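Local coordinates for protein Pre-mRNA-splicing factor 38 (Chaetomium thermophilum, PDB 5F5T) that is probably required for pre-mRNA splicing, as a nuclear spliceosomal factor of the PRP38 family, at residues 88-92 against 121-126. Numbering follows the deposited sequence.
Sequences FLCLA and ALAAFY
Leu122 lies over one face of the Phe88 ring, its CD1 4.0 Å above the ring plane and displaced toward the rim, while the carbonyl of Ala121 comes to the ring's edge near that plane. The Phe125 ring is nearly parallel to it, at 22°, yet slid so far that the two barely overlap; the pair meets through Phe88 CE2 and Phe125 CD2, 3.8 Å apart. Leu89 CD1 touches the edge of the Phe125 ring, and Ala92 CB sits 3.8 Å from Phe125 CD2. With CG anti to the backbone N (chi1 179°), Phe88 extends across to the neighbouring helix and brings CE1 against the backbone N and CA of Leu122 as well as its CB. Leu122 also reaches helix 87-98, its CD1 against Ala92 and its CD2 3.9 Å from Leu91 CB. Replacing Phe88 by an alanine would probably open a gap beside Leu122 CD1 and leave Phe125 without this aromatic neighbour. The axes of segments 88-92 and 121-126 approach to 10.2 Å and cross at -50°, an example of two helices meeting near the chain centre through aromatic and aliphatic side chains, with helix 163-172 also touching Ala121 and Phe125. No hydrogen bond links the segments; the contact consists largely of buried apolar surface.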
ATOM      1  N   PHE A  88       6.501  11.728  -7.893  1.00 49.32           N
ATOM      2  CA  PHE A  88       6.456  10.458  -7.180  1.00 50.70           C
ATOM      3  C   PHE A  88       6.081   9.309  -8.115  1.00 49.71           C
ATOM      4  O   PHE A  88       6.761   8.277  -8.157  1.00 58.26           O
ATOM      5  CB  PHE A  88       5.472  10.566  -6.016  1.00 35.71           C
ATOM      6  CG  PHE A  88       5.331   9.308  -5.211  1.00 41.28           C
ATOM      7  CD1 PHE A  88       6.230   9.013  -4.203  1.00 40.79           C
ATOM      8  CD2 PHE A  88       4.264   8.449  -5.423  1.00 45.33           C
ATOM      9  CE1 PHE A  88       6.093   7.867  -3.449  1.00 51.01           C
ATOM     10  CE2 PHE A  88       4.122   7.301  -4.668  1.00 46.31           C
ATOM     11  CZ  PHE A  88       5.037   7.010  -3.680  1.00 49.71           C
ATOM     12  N   LEU A  89       5.008   9.503  -8.876  1.00 58.43           N
ATOM     13  CA  LEU A  89       4.540   8.490  -9.816  1.00 52.65           C
ATOM     14  C   LEU A  89       5.567   8.241 -10.911  1.00 64.42           C
ATOM     15  O   LEU A  89       5.840   7.092 -11.269  1.00 69.29           O
ATOM     16  CB  LEU A  89       3.211   8.906 -10.440  1.00 52.07           C
ATOM     17  CG  LEU A  89       2.549   7.852 -11.325  1.00 58.45           C
ATOM     18  CD1 LEU A  89       2.377   6.553 -10.561  1.00 40.40           C
ATOM     19  CD2 LEU A  89       1.208   8.353 -11.833  1.00 58.39           C
ATOM     20  N   CYS A  90       6.145   9.322 -11.426  1.00 50.15           N
ATOM     21  CA  CYS A  90       7.139   9.225 -12.487  1.00 59.62           C
ATOM     22  C   CYS A  90       8.334   8.408 -12.029  1.00 52.42           C
ATOM     23  O   CYS A  90       8.847   7.568 -12.767  1.00 68.37           O
ATOM     24  CB  CYS A  90       7.598  10.615 -12.925  1.00 44.45           C
ATOM     25  SG  CYS A  90       6.310  11.614 -13.693  1.00 69.80           S
ATOM     26  N   LEU A  91       8.768   8.655 -10.799  1.00 62.75           N
ATOM     27  CA  LEU A  91       9.891   7.927 -10.232  1.00 57.79           C
ATOM     28  C   LEU A  91       9.525   6.474  -9.988  1.00 55.48           C
ATOM     29  O   LEU A  91      10.368   5.591 -10.126  1.00 59.42           O
ATOM     30  CB  LEU A  91      10.363   8.590  -8.939  1.00 46.04           C
ATOM     31  CG  LEU A  91      11.116   9.896  -9.188  1.00 64.48           C
ATOM     32  CD1 LEU A  91      11.540  10.555  -7.887  1.00 52.61           C
ATOM     33  CD2 LEU A  91      12.327   9.625 -10.068  1.00 56.81           C
ATOM     34  N   ALA A  92       8.267   6.219  -9.640  1.00 46.80           N
ATOM     35  CA  ALA A  92       7.809   4.841  -9.505  1.00 46.21           C
ATOM     36  C   ALA A  92       7.926   4.119 -10.845  1.00 60.59           C
ATOM     37  O   ALA A  92       8.403   2.985 -10.913  1.00 61.92           O
ATOM     38  CB  ALA A  92       6.381   4.797  -8.999  1.00 40.97           C
ATOM     39  N   ALA A 121       8.063   5.805   1.135  1.00 39.90           N
ATOM     40  CA  ALA A 121       6.756   5.730   0.491  1.00 62.62           C
ATOM     41  C   ALA A 121       6.889   5.161  -0.917  1.00 63.82           C
ATOM     42  O   ALA A 121       6.119   4.288  -1.321  1.00 54.21           O
ATOM     43  CB  ALA A 121       6.106   7.097   0.449  1.00 46.48           C
ATOM     44  N   LEU A 122       7.896   5.640  -1.642  1.00 54.27           N
ATOM     45  CA  LEU A 122       8.168   5.173  -2.993  1.00 61.76           C
ATOM     46  C   LEU A 122       8.523   3.697  -2.997  1.00 58.31           C
ATOM     47  O   LEU A 122       7.975   2.922  -3.778  1.00 59.28           O
ATOM     48  CB  LEU A 122       9.310   5.975  -3.619  1.00 49.80           C
ATOM     49  CG  LEU A 122       9.628   5.639  -5.079  1.00 49.41           C
ATOM     50  CD1 LEU A 122       8.353   5.638  -5.916  1.00 50.16           C
ATOM     51  CD2 LEU A 122      10.676   6.573  -5.669  1.00 55.10           C
ATOM     52  N   ALA A 123       9.423   3.312  -2.098  1.00 56.00           N
ATOM     53  CA  ALA A 123       9.870   1.926  -2.011  1.00 55.93           C
ATOM     54  C   ALA A 123       8.709   1.004  -1.667  1.00 60.08           C
ATOM     55  O   ALA A 123       8.572  -0.069  -2.243  1.00 64.73           O
ATOM     56  CB  ALA A 123      10.985   1.789  -0.990  1.00 49.98           C
ATOM     57  N   ALA A 124       7.872   1.429  -0.728  1.00 59.61           N
ATOM     58  CA  ALA A 124       6.715   0.642  -0.329  1.00 55.56           C
ATOM     59  C   ALA A 124       5.748   0.488  -1.497  1.00 55.80           C
ATOM     60  O   ALA A 124       5.213  -0.597  -1.732  1.00 56.91           O
ATOM     61  CB  ALA A 124       6.022   1.278   0.856  1.00 44.12           C
ATOM     62  N   PHE A 125       5.541   1.578  -2.233  1.00 53.08           N
ATOM     63  CA  PHE A 125       4.672   1.564  -3.406  1.00 50.75           C
ATOM     64  C   PHE A 125       5.186   0.541  -4.415  1.00 56.67           C
ATOM     65  O   PHE A 125       4.445  -0.341  -4.861  1.00 59.09           O
ATOM     66  CB  PHE A 125       4.612   2.957  -4.038  1.00 51.82           C
ATOM     67  CG  PHE A 125       3.606   3.090  -5.152  1.00 55.47           C
ATOM     68  CD1 PHE A 125       2.387   2.436  -5.097  1.00 59.81           C
ATOM     69  CD2 PHE A 125       3.883   3.881  -6.257  1.00 59.78           C
ATOM     70  CE1 PHE A 125       1.464   2.568  -6.122  1.00 54.61           C
ATOM     71  CE2 PHE A 125       2.966   4.016  -7.285  1.00 57.35           C
ATOM     72  CZ  PHE A 125       1.754   3.359  -7.217  1.00 59.80           C
ATOM     73  N   TYR A 126       6.477   0.633  -4.721  1.00 50.18           N
ATOM     74  CA  TYR A 126       7.113  -0.246  -5.692  1.00 55.27           C
ATOM     75  C   TYR A 126       7.032  -1.705  -5.257  1.00 63.60           C
ATOM     76  O   TYR A 126       6.824  -2.600  -6.077  1.00 68.68           O
ATOM     77  CB  TYR A 126       8.572   0.163  -5.903  1.00 51.93           C
ATOM     78  CG  TYR A 126       9.274  -0.654  -6.962  1.00 58.15           C
ATOM     79  CD1 TYR A 126       9.094  -0.377  -8.309  1.00 60.13           C
ATOM     80  CD2 TYR A 126      10.107  -1.709  -6.614  1.00 63.25           C
ATOM     81  CE1 TYR A 126       9.727  -1.125  -9.280  1.00 83.41           C
ATOM     82  CE2 TYR A 126      10.744  -2.461  -7.578  1.00 65.12           C
ATOM     83  CZ  TYR A 126      10.551  -2.166  -8.911  1.00 75.88           C
ATOM     84  OH  TYR A 126      11.183  -2.916  -9.877  1.00 86.85           O
TER